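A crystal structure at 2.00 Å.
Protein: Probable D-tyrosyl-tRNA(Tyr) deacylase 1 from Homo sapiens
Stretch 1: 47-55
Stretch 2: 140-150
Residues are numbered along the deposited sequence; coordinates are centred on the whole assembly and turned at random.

Stretch 1 (47-55) RKILNLRVF
Stretch 2 (140-150) PVTIELESPAP

How do the two backbones lie against each other? Residues 47-51 close a helix that begins earlier in the chain, and stretch 2 runs as an extended strand through Glu146. The helix runs nearly antiparallel to the strand, at 153°, and their axes approach to 9.9 Å. The CA atoms of Lys48 and Leu145 lie 7.9 Å apart, those of Val54 and Val141 7.7 Å. Val141, Ile143 and Leu145 point toward stretch 1 and Thr142 away, the alternation expected of a strand.

What does the helix contribute? Lys48 (chi1 m, chi2 t, chi3 94°, chi4 92°) points toward the strand, with its CB 4.2 Å from CD1 of Leu145 (m, t). Its chain runs on along the end of the strand: Lys48 CE is 3.4 Å from Glu146 O, and the terminal NZ of Lys48 is 3.2 Å from CA of Pro150. Ile49 (m, t) points sideways, yet its CG1 packs 4.0 Å from CD1 of Leu145, so this leucine meets two successive helical residues.

How does the chain leaving the helix stay against the strand? Asn51 (m) folds back: its ND2 donates to Arg47 O at 2.6 Å, and the same oxygen accepts from Asn51 N at 3.0 Å. Leu52 (phi/psi -65/117) is the first residue to leave helical geometry. It has chi1 t and chi2 -139°, and its CD1 rests 4.2 Å from CB of Ile143.

What does Val54 meet on stretch 2? Beyond Arg53, Val54 (phi/psi -113/-4, chi1 116°) points toward stretch 2. Its CG2 lies 3.7 Å from CG1 of Val141 (t) and 4.1 Å from CG1 of Ile143 (m, m), touching two residues of the same strand face. All three are buried and present only aliphatic side chains, so they meet by van der Waals contact. The two stretches bury 401 Å² between them, both sides summed, with Lys48 and Leu145 giving the largest shares (105 and 78 Å²).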

# COMPACT_ATOMS: atom_id res chain seq x y z
N ARG B 47 -13.82 12.69 -1.73
CA ARG B 47 -15.11 12.06 -1.41
C ARG B 47 -14.98 10.55 -1.19
O ARG B 47 -15.55 9.99 -0.25
CB ARG B 47 -16.15 12.37 -2.48
CG ARG B 47 -16.84 13.71 -2.26
CD ARG B 47 -18.04 13.91 -3.18
NE ARG B 47 -17.69 14.78 -4.31
CZ ARG B 47 -17.64 14.38 -5.58
NH1 ARG B 47 -17.95 13.13 -5.91
NH2 ARG B 47 -17.30 15.25 -6.53
N LYS B 48 -14.21 9.89 -2.06
CA LYS B 48 -14.03 8.44 -1.94
C LYS B 48 -13.30 8.04 -0.67
O LYS B 48 -13.70 7.08 -0.01
CB LYS B 48 -13.29 7.86 -3.16
CG LYS B 48 -14.11 7.85 -4.45
CD LYS B 48 -13.18 7.91 -5.66
CE LYS B 48 -12.85 6.54 -6.19
NZ LYS B 48 -13.83 6.17 -7.26
N ILE B 49 -12.23 8.77 -0.33
CA ILE B 49 -11.43 8.46 0.86
C ILE B 49 -12.31 8.62 2.10
O ILE B 49 -12.34 7.74 2.97
CB ILE B 49 -10.18 9.38 0.98
CG1 ILE B 49 -9.12 8.99 -0.05
CG2 ILE B 49 -9.58 9.37 2.40
CD1 ILE B 49 -8.11 10.11 -0.31
N LEU B 50 -13.05 9.72 2.15
CA LEU B 50 -13.84 10.06 3.33
C LEU B 50 -15.01 9.12 3.53
O LEU B 50 -15.45 8.90 4.66
CB LEU B 50 -14.33 11.52 3.24
CG LEU B 50 -13.24 12.58 3.45
CD1 LEU B 50 -13.83 13.97 3.27
CD2 LEU B 50 -12.62 12.48 4.83
N ASN B 51 -15.51 8.56 2.44
CA ASN B 51 -16.68 7.69 2.48
C ASN B 51 -16.39 6.17 2.41
O ASN B 51 -17.30 5.34 2.52
CB ASN B 51 -17.68 8.17 1.43
CG ASN B 51 -18.22 9.59 1.75
OD1 ASN B 51 -19.11 9.74 2.60
ND2 ASN B 51 -17.65 10.63 1.09
N LEU B 52 -15.11 5.82 2.27
CA LEU B 52 -14.67 4.43 2.17
C LEU B 52 -14.95 3.65 3.47
O LEU B 52 -14.37 3.94 4.52
CB LEU B 52 -13.17 4.39 1.87
CG LEU B 52 -12.47 3.23 1.14
CD1 LEU B 52 -11.13 2.92 1.80
CD2 LEU B 52 -13.29 2.00 0.93
N ARG B 53 -15.80 2.64 3.35
CA ARG B 53 -16.26 1.84 4.50
C ARG B 53 -15.29 0.70 4.83
O ARG B 53 -15.46 -0.44 4.37
CB ARG B 53 -17.64 1.25 4.22
CG ARG B 53 -18.82 2.22 4.17
CD ARG B 53 -20.07 1.49 3.58
NE ARG B 53 -21.29 1.77 4.32
CZ ARG B 53 -22.13 0.84 4.79
NH1 ARG B 53 -21.91 -0.46 4.60
NH2 ARG B 53 -23.20 1.22 5.47
N VAL B 54 -14.31 1.01 5.66
CA VAL B 54 -13.25 0.08 5.98
C VAL B 54 -13.31 -0.35 7.47
O VAL B 54 -12.55 -1.22 7.91
CB VAL B 54 -11.92 0.75 5.56
CG1 VAL B 54 -11.00 1.03 6.72
CG2 VAL B 54 -11.29 0.02 4.41
N PHE B 55 -14.24 0.25 8.21
CA PHE B 55 -14.36 0.00 9.65
C PHE B 55 -15.62 -0.78 10.03
O PHE B 55 -16.60 -0.80 9.29
CB PHE B 55 -14.30 1.33 10.43
CG PHE B 55 -13.01 2.07 10.21
CD1 PHE B 55 -12.94 3.14 9.30
CD2 PHE B 55 -11.84 1.69 10.88
CE1 PHE B 55 -11.72 3.81 9.07
CE2 PHE B 55 -10.62 2.36 10.66
CZ PHE B 55 -10.57 3.42 9.74
N PRO B 140 -4.33 -7.30 7.85
CA PRO B 140 -4.23 -5.99 7.25
C PRO B 140 -5.47 -5.71 6.39
O PRO B 140 -6.16 -6.64 5.99
CB PRO B 140 -2.97 -6.10 6.37
CG PRO B 140 -2.93 -7.55 5.96
CD PRO B 140 -3.50 -8.31 7.16
N VAL B 141 -5.76 -4.43 6.15
CA VAL B 141 -6.81 -4.02 5.20
C VAL B 141 -6.19 -2.96 4.29
O VAL B 141 -5.67 -1.93 4.77
CB VAL B 141 -8.07 -3.45 5.90
CG1 VAL B 141 -9.02 -2.81 4.88
CG2 VAL B 141 -8.81 -4.54 6.63
N THR B 142 -6.22 -3.22 2.99
CA THR B 142 -5.56 -2.32 2.03
C THR B 142 -6.44 -2.17 0.80
O THR B 142 -6.82 -3.16 0.20
CB THR B 142 -4.19 -2.91 1.60
OG1 THR B 142 -3.43 -3.28 2.75
CG2 THR B 142 -3.39 -1.90 0.74
N ILE B 143 -6.73 -0.94 0.40
CA ILE B 143 -7.66 -0.70 -0.70
C ILE B 143 -7.00 0.22 -1.73
O ILE B 143 -6.43 1.24 -1.35
CB ILE B 143 -8.98 -0.05 -0.19
CG1 ILE B 143 -9.74 -1.00 0.76
CG2 ILE B 143 -9.87 0.45 -1.37
CD1 ILE B 143 -10.38 -2.21 0.09
N GLU B 144 -7.09 -0.15 -3.00
CA GLU B 144 -6.64 0.70 -4.09
C GLU B 144 -7.80 1.54 -4.62
O GLU B 144 -8.87 1.00 -4.94
CB GLU B 144 -6.05 -0.14 -5.22
CG GLU B 144 -4.80 -0.94 -4.83
CD GLU B 144 -4.26 -1.81 -5.96
OE1 GLU B 144 -3.26 -2.52 -5.73
OE2 GLU B 144 -4.82 -1.80 -7.07
N LEU B 145 -7.58 2.85 -4.71
CA LEU B 145 -8.56 3.79 -5.25
C LEU B 145 -8.00 4.51 -6.48
O LEU B 145 -6.80 4.78 -6.55
CB LEU B 145 -8.96 4.83 -4.20
CG LEU B 145 -9.66 4.39 -2.90
CD1 LEU B 145 -9.87 5.63 -1.99
CD2 LEU B 145 -10.99 3.65 -3.18
N GLU B 146 -8.88 4.82 -7.42
CA GLU B 146 -8.49 5.60 -8.59
C GLU B 146 -9.63 6.54 -9.00
O GLU B 146 -10.80 6.17 -8.92
CB GLU B 146 -8.08 4.67 -9.73
CG GLU B 146 -7.71 5.40 -11.01
CD GLU B 146 -6.58 4.75 -11.78
OE1 GLU B 146 -5.93 5.48 -12.57
OE2 GLU B 146 -6.34 3.52 -11.61
N SER B 147 -9.29 7.75 -9.45
CA SER B 147 -10.35 8.72 -9.76
C SER B 147 -10.56 9.16 -11.21
O SER B 147 -11.69 9.51 -11.59
CB SER B 147 -10.32 9.93 -8.85
OG SER B 147 -11.47 10.71 -9.14
N PRO B 148 -9.50 9.20 -12.03
CA PRO B 148 -9.81 9.28 -13.46
C PRO B 148 -11.05 8.45 -13.80
O PRO B 148 -11.86 8.88 -14.62
CB PRO B 148 -8.56 8.71 -14.11
CG PRO B 148 -7.45 9.15 -13.19
CD PRO B 148 -8.05 9.26 -11.78
N ALA B 149 -11.19 7.28 -13.16
CA ALA B 149 -12.44 6.50 -13.21
C ALA B 149 -13.10 6.38 -11.82
O ALA B 149 -12.75 5.48 -11.05
CB ALA B 149 -12.20 5.09 -13.83
N PRO B 150 -14.06 7.29 -11.51
CA PRO B 150 -14.66 7.31 -10.17
C PRO B 150 -15.95 6.47 -10.02
O PRO B 150 -16.59 6.11 -11.01
CB PRO B 150 -14.97 8.80 -9.97
CG PRO B 150 -15.17 9.34 -11.37
CD PRO B 150 -14.65 8.32 -12.37